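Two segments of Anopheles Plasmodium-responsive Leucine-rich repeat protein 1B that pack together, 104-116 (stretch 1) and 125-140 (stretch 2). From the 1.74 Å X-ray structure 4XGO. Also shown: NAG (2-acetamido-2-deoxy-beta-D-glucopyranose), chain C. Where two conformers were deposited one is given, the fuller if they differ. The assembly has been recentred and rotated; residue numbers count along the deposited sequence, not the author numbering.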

# COMPACT_ATOMS: atom_id res chain seq x y z
N ASN A 104 -4.72 9.60 -1.35
CA ASN A 104 -4.64 8.30 -1.99
C ASN A 104 -5.69 8.09 -3.07
O ASN A 104 -6.32 7.04 -3.17
CB ASN A 104 -4.69 7.19 -0.93
CG ASN A 104 -3.49 7.23 0.01
OD1 ASN A 104 -3.50 7.90 1.05
ND2 ASN A 104 -2.43 6.56 -0.38
N ASN A 105 -5.92 9.13 -3.87
CA ASN A 105 -6.60 8.99 -5.15
C ASN A 105 -5.57 9.21 -6.28
O ASN A 105 -4.37 9.03 -6.06
CB ASN A 105 -7.78 9.98 -5.24
CG ASN A 105 -9.01 9.50 -4.48
OD1 ASN A 105 -9.95 9.00 -5.07
ND2 ASN A 105 -8.99 9.63 -3.16
N ASN A 106 -6.05 9.54 -7.47
CA ASN A 106 -5.17 9.80 -8.61
C ASN A 106 -5.37 11.21 -9.12
O ASN A 106 -5.25 11.46 -10.34
CB ASN A 106 -5.46 8.79 -9.74
CG ASN A 106 -5.24 7.36 -9.32
OD1 ASN A 106 -6.04 6.47 -9.62
ND2 ASN A 106 -4.15 7.10 -8.63
N LEU A 107 -5.62 12.15 -8.22
CA LEU A 107 -5.97 13.50 -8.65
C LEU A 107 -4.78 14.20 -9.30
O LEU A 107 -3.66 14.15 -8.77
CB LEU A 107 -6.45 14.33 -7.49
CG LEU A 107 -7.76 13.90 -6.85
CD1 LEU A 107 -7.85 14.73 -5.58
CD2 LEU A 107 -8.94 14.12 -7.77
N GLU A 108 -5.03 14.80 -10.46
CA GLU A 108 -3.99 15.49 -11.25
C GLU A 108 -4.02 16.99 -10.97
O GLU A 108 -2.98 17.63 -10.90
CB GLU A 108 -4.19 15.21 -12.74
CG GLU A 108 -4.21 13.72 -13.05
CD GLU A 108 -4.66 13.39 -14.45
OE1 GLU A 108 -4.73 14.30 -15.31
OE2 GLU A 108 -4.93 12.19 -14.70
N ARG A 109 -5.21 17.55 -10.83
CA ARG A 109 -5.37 18.98 -10.59
C ARG A 109 -6.55 19.27 -9.69
O ARG A 109 -7.51 18.52 -9.70
CB ARG A 109 -5.59 19.72 -11.91
CG ARG A 109 -4.42 19.75 -12.87
CD ARG A 109 -4.84 20.37 -14.21
NE ARG A 109 -5.42 21.70 -14.01
CZ ARG A 109 -4.74 22.85 -13.96
NH1 ARG A 109 -3.43 22.89 -14.14
NH2 ARG A 109 -5.39 23.98 -13.77
N ILE A 110 -6.45 20.34 -8.92
CA ILE A 110 -7.59 20.98 -8.27
C ILE A 110 -7.76 22.33 -8.92
O ILE A 110 -6.89 23.19 -8.78
CB ILE A 110 -7.32 21.26 -6.77
CG1 ILE A 110 -7.01 19.97 -6.02
CG2 ILE A 110 -8.50 22.00 -6.15
CD1 ILE A 110 -8.12 18.95 -5.99
N GLU A 111 -8.88 22.53 -9.62
CA GLU A 111 -9.12 23.82 -10.29
C GLU A 111 -9.40 24.93 -9.28
O GLU A 111 -9.90 24.69 -8.18
CB GLU A 111 -10.25 23.73 -11.30
CG GLU A 111 -10.08 22.64 -12.34
CD GLU A 111 -8.78 22.73 -13.12
OE1 GLU A 111 -8.16 23.82 -13.23
OE2 GLU A 111 -8.37 21.68 -13.64
N ASP A 112 -9.08 26.15 -9.67
CA ASP A 112 -9.09 27.29 -8.76
C ASP A 112 -10.46 27.64 -8.16
O ASP A 112 -10.50 28.25 -7.10
CB ASP A 112 -8.47 28.52 -9.43
CG ASP A 112 -6.98 28.39 -9.66
OD1 ASP A 112 -6.36 27.35 -9.29
OD2 ASP A 112 -6.41 29.36 -10.20
N ASP A 113 -11.57 27.26 -8.80
CA ASP A 113 -12.91 27.55 -8.26
C ASP A 113 -13.48 26.43 -7.35
O ASP A 113 -14.58 26.56 -6.81
CB ASP A 113 -13.90 27.95 -9.37
CG ASP A 113 -14.16 26.85 -10.40
OD1 ASP A 113 -13.57 25.75 -10.32
OD2 ASP A 113 -14.95 27.12 -11.33
N THR A 114 -12.71 25.37 -7.15
CA THR A 114 -13.20 24.18 -6.45
C THR A 114 -13.73 24.55 -5.05
O THR A 114 -14.81 24.08 -4.64
CB THR A 114 -12.09 23.11 -6.34
OG1 THR A 114 -11.68 22.74 -7.66
CG2 THR A 114 -12.57 21.88 -5.62
N PHE A 115 -13.00 25.41 -4.35
CA PHE A 115 -13.31 25.73 -2.95
C PHE A 115 -13.86 27.15 -2.75
O PHE A 115 -13.75 27.71 -1.65
CB PHE A 115 -12.06 25.47 -2.09
CG PHE A 115 -11.62 24.03 -2.10
CD1 PHE A 115 -12.41 23.05 -1.49
CD2 PHE A 115 -10.44 23.64 -2.70
CE1 PHE A 115 -12.02 21.73 -1.49
CE2 PHE A 115 -10.05 22.31 -2.71
CZ PHE A 115 -10.84 21.35 -2.11
N GLN A 116 -14.48 27.72 -3.78
CA GLN A 116 -15.04 29.08 -3.70
C GLN A 116 -16.12 29.22 -2.63
O GLN A 116 -16.12 30.20 -1.90
CB GLN A 116 -15.61 29.54 -5.05
CG GLN A 116 -16.45 30.81 -4.93
CD GLN A 116 -16.75 31.47 -6.26
OE1 GLN A 116 -17.09 30.80 -7.24
NE2 GLN A 116 -16.64 32.80 -6.30
C1 NAG C . 0.59 14.04 5.72
C2 NAG C . 0.92 13.73 7.18
C3 NAG C . 1.92 12.57 7.25
C4 NAG C . 1.40 11.36 6.49
C5 NAG C . 0.92 11.79 5.10
C6 NAG C . 0.23 10.62 4.41
C7 NAG C . 1.35 15.25 9.03
C8 NAG C . 2.14 16.41 9.56
N2 NAG C . 1.58 14.85 7.79
O3 NAG C . 2.23 12.24 8.59
O4 NAG C . 2.47 10.44 6.25
O5 NAG C . 0.02 12.88 5.17
O6 NAG C . 1.14 10.20 3.41
O7 NAG C . 0.51 14.72 9.74
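Stretch 2 125-140: QLSSNRLTHVDLALIP

The apolar centre is built mostly from branched aliphatic side chains, which fill space without needing polar partners. L107 meets the next repeat twice, CD1 at 4.2 Å from L126 CD2 and CB at 3.9 Å from L131 CD2. I110 continues the layer: its CG1 lies 4.0 Å from L131 CD2 and 4.2 Å from L126 CD1, while its CB is 3.8 Å from V134 CG2. Farther along comes the aromatic member, F115, whose CD2 approaches I139 CD1 at 3.5 Å.

Stretch 2 runs alongside stretch 1 in the same direction, as neighbouring turns of a leucine-rich repeat do: N104 lies beside S128, E108 beside L131, I110 beside V134 and F115 beside I139. Both are largely irregular; residues 136-138 form a short 3-10 segment, and stretch 1 turns at E111-T114 and D113-Q116.

Around this apolar centre the backbones are stitched together. R130 N donates to L107 O (2.8 Å), T132 N to E108 O (2.9 Å) and, in the reverse sense, I110 N to H133 O (3.0 Å); near the start, N104 N donates to S127 O (2.9 Å). Asparagine suits this buried position because its amide can both donate and accept: N129 ND2 donates to L126 O (3.0 Å) in its own stretch, and L107 N donates to N129 OD1 (3.0 Å), although the place of OD1 is less certain.

R130 and E108 are long enough to meet across the exposed edge. R130 NH2 donates to N106 O (2.9 Å) and forms a salt bridge with E108 OE2 (2.7 Å). The R109 guanidinium, held by a salt bridge from NH2 to E111 OE1 (2.8 Å), lies flat on the H133 ring, planes 6° apart. With one face thus covered, the ring still donates at its edge, from H133 NE2 to the short side chain of D112 at OD1 (2.7 Å). Water 3 links D112 OD1 (2.8 Å) to D135 N (2.9 Å).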

# COMPACT_ATOMS: atom_id res chain seq x y z
N GLN A 125 -6.92 17.43 3.23
CA GLN A 125 -5.99 16.32 3.10
C GLN A 125 -6.02 15.82 1.67
O GLN A 125 -7.04 15.30 1.21
CB GLN A 125 -6.40 15.19 4.03
CG GLN A 125 -6.42 15.58 5.50
CD GLN A 125 -5.05 15.89 6.01
OE1 GLN A 125 -4.12 15.09 5.86
NE2 GLN A 125 -4.91 17.08 6.63
N LEU A 126 -4.91 16.03 0.96
CA LEU A 126 -4.76 15.66 -0.44
C LEU A 126 -3.47 14.88 -0.69
O LEU A 126 -3.00 14.82 -1.85
CB LEU A 126 -4.76 16.92 -1.30
CG LEU A 126 -6.10 17.69 -1.35
CD1 LEU A 126 -5.96 19.01 -2.07
CD2 LEU A 126 -7.17 16.83 -1.99
N SER A 127 -2.92 14.28 0.36
CA SER A 127 -1.66 13.57 0.21
C SER A 127 -1.81 12.36 -0.73
O SER A 127 -2.88 11.79 -0.86
CB SER A 127 -1.12 13.13 1.57
OG SER A 127 -1.93 12.10 2.09
N SER A 128 -0.72 12.01 -1.40
CA SER A 128 -0.64 10.78 -2.18
C SER A 128 -1.64 10.76 -3.33
O SER A 128 -2.40 9.81 -3.51
CB SER A 128 -0.77 9.53 -1.30
OG SER A 128 0.26 9.46 -0.33
N ASN A 129 -1.63 11.83 -4.10
CA ASN A 129 -2.27 11.87 -5.40
C ASN A 129 -1.19 12.08 -6.47
O ASN A 129 -0.05 11.65 -6.27
CB ASN A 129 -3.32 12.97 -5.39
CG ASN A 129 -4.58 12.55 -4.67
OD1 ASN A 129 -5.40 11.84 -5.24
ND2 ASN A 129 -4.77 13.03 -3.47
N ARG A 130 -1.54 12.72 -7.59
CA ARG A 130 -0.55 13.09 -8.62
C ARG A 130 -0.65 14.57 -8.95
O ARG A 130 -0.56 14.97 -10.13
CB ARG A 130 -0.79 12.31 -9.91
CG ARG A 130 -0.82 10.80 -9.79
CD ARG A 130 -1.21 10.18 -11.13
NE ARG A 130 -2.60 10.44 -11.50
CZ ARG A 130 -3.21 9.96 -12.59
NH1 ARG A 130 -2.52 9.20 -13.45
NH2 ARG A 130 -4.50 10.23 -12.83
N LEU A 131 -0.86 15.39 -7.92
CA LEU A 131 -1.23 16.78 -8.12
C LEU A 131 -0.08 17.60 -8.69
O LEU A 131 1.01 17.60 -8.13
CB LEU A 131 -1.69 17.41 -6.82
CG LEU A 131 -3.07 16.93 -6.37
CD1 LEU A 131 -3.31 17.42 -4.96
CD2 LEU A 131 -4.15 17.44 -7.32
N THR A 132 -0.36 18.30 -9.79
CA THR A 132 0.59 19.28 -10.32
C THR A 132 0.12 20.72 -10.12
O THR A 132 0.87 21.66 -10.37
CB THR A 132 0.80 19.06 -11.82
OG1 THR A 132 -0.47 19.10 -12.47
CG2 THR A 132 1.47 17.71 -12.05
N HIS A 133 -1.14 20.88 -9.72
CA HIS A 133 -1.68 22.19 -9.47
C HIS A 133 -2.72 22.13 -8.36
O HIS A 133 -3.67 21.36 -8.44
CB HIS A 133 -2.37 22.72 -10.73
CG HIS A 133 -2.99 24.07 -10.55
ND1 HIS A 133 -2.25 25.23 -10.64
CD2 HIS A 133 -4.24 24.44 -10.22
CE1 HIS A 133 -3.05 26.27 -10.42
NE2 HIS A 133 -4.26 25.81 -10.15
N VAL A 134 -2.52 22.96 -7.35
CA VAL A 134 -3.54 23.30 -6.38
C VAL A 134 -3.17 24.65 -5.76
O VAL A 134 -2.11 24.78 -5.14
CB VAL A 134 -3.76 22.22 -5.30
CG1 VAL A 134 -2.47 21.86 -4.58
CG2 VAL A 134 -4.83 22.69 -4.33
N ASP A 135 -4.02 25.65 -5.96
CA ASP A 135 -3.76 26.99 -5.40
C ASP A 135 -4.41 27.11 -4.03
O ASP A 135 -5.56 27.57 -3.89
CB ASP A 135 -4.26 28.11 -6.33
CG ASP A 135 -3.83 29.50 -5.85
OD1 ASP A 135 -3.37 29.62 -4.70
OD2 ASP A 135 -3.94 30.48 -6.63
N LEU A 136 -3.66 26.69 -3.01
CA LEU A 136 -4.16 26.71 -1.63
C LEU A 136 -4.36 28.13 -1.12
O LEU A 136 -5.19 28.36 -0.24
CB LEU A 136 -3.18 25.98 -0.69
CG LEU A 136 -2.87 24.52 -1.02
CD1 LEU A 136 -1.62 24.06 -0.26
CD2 LEU A 136 -4.08 23.65 -0.72
N ALA A 137 -3.63 29.08 -1.70
CA ALA A 137 -3.66 30.48 -1.26
C ALA A 137 -5.01 31.15 -1.48
O ALA A 137 -5.32 32.16 -0.86
CB ALA A 137 -2.55 31.27 -1.95
N LEU A 138 -5.82 30.57 -2.36
CA LEU A 138 -7.20 30.99 -2.56
C LEU A 138 -8.14 30.66 -1.41
O LEU A 138 -9.26 31.17 -1.38
CB LEU A 138 -7.75 30.34 -3.83
CG LEU A 138 -7.27 30.99 -5.11
CD1 LEU A 138 -7.74 30.18 -6.32
CD2 LEU A 138 -7.76 32.43 -5.19
N ILE A 139 -7.72 29.81 -0.48
CA ILE A 139 -8.58 29.29 0.56
C ILE A 139 -8.10 29.77 1.94
O ILE A 139 -7.43 29.02 2.68
CB ILE A 139 -8.59 27.74 0.50
CG1 ILE A 139 -8.68 27.24 -0.95
CG2 ILE A 139 -9.70 27.15 1.37
CD1 ILE A 139 -8.23 25.81 -1.11
N PRO A 140 -8.42 31.02 2.31
CA PRO A 140 -7.89 31.62 3.54
C PRO A 140 -8.39 31.02 4.87
O PRO A 140 -7.80 31.28 5.92
CB PRO A 140 -8.25 33.11 3.41
CG PRO A 140 -9.38 33.14 2.47
CD PRO A 140 -9.22 32.00 1.53
O HOH W 1 -1.21 9.51 1.88
O HOH W 2 -1.11 21.10 -14.17
O HOH W 3 -6.54 25.33 -7.35
O HOH W 4 -3.65 29.59 -9.90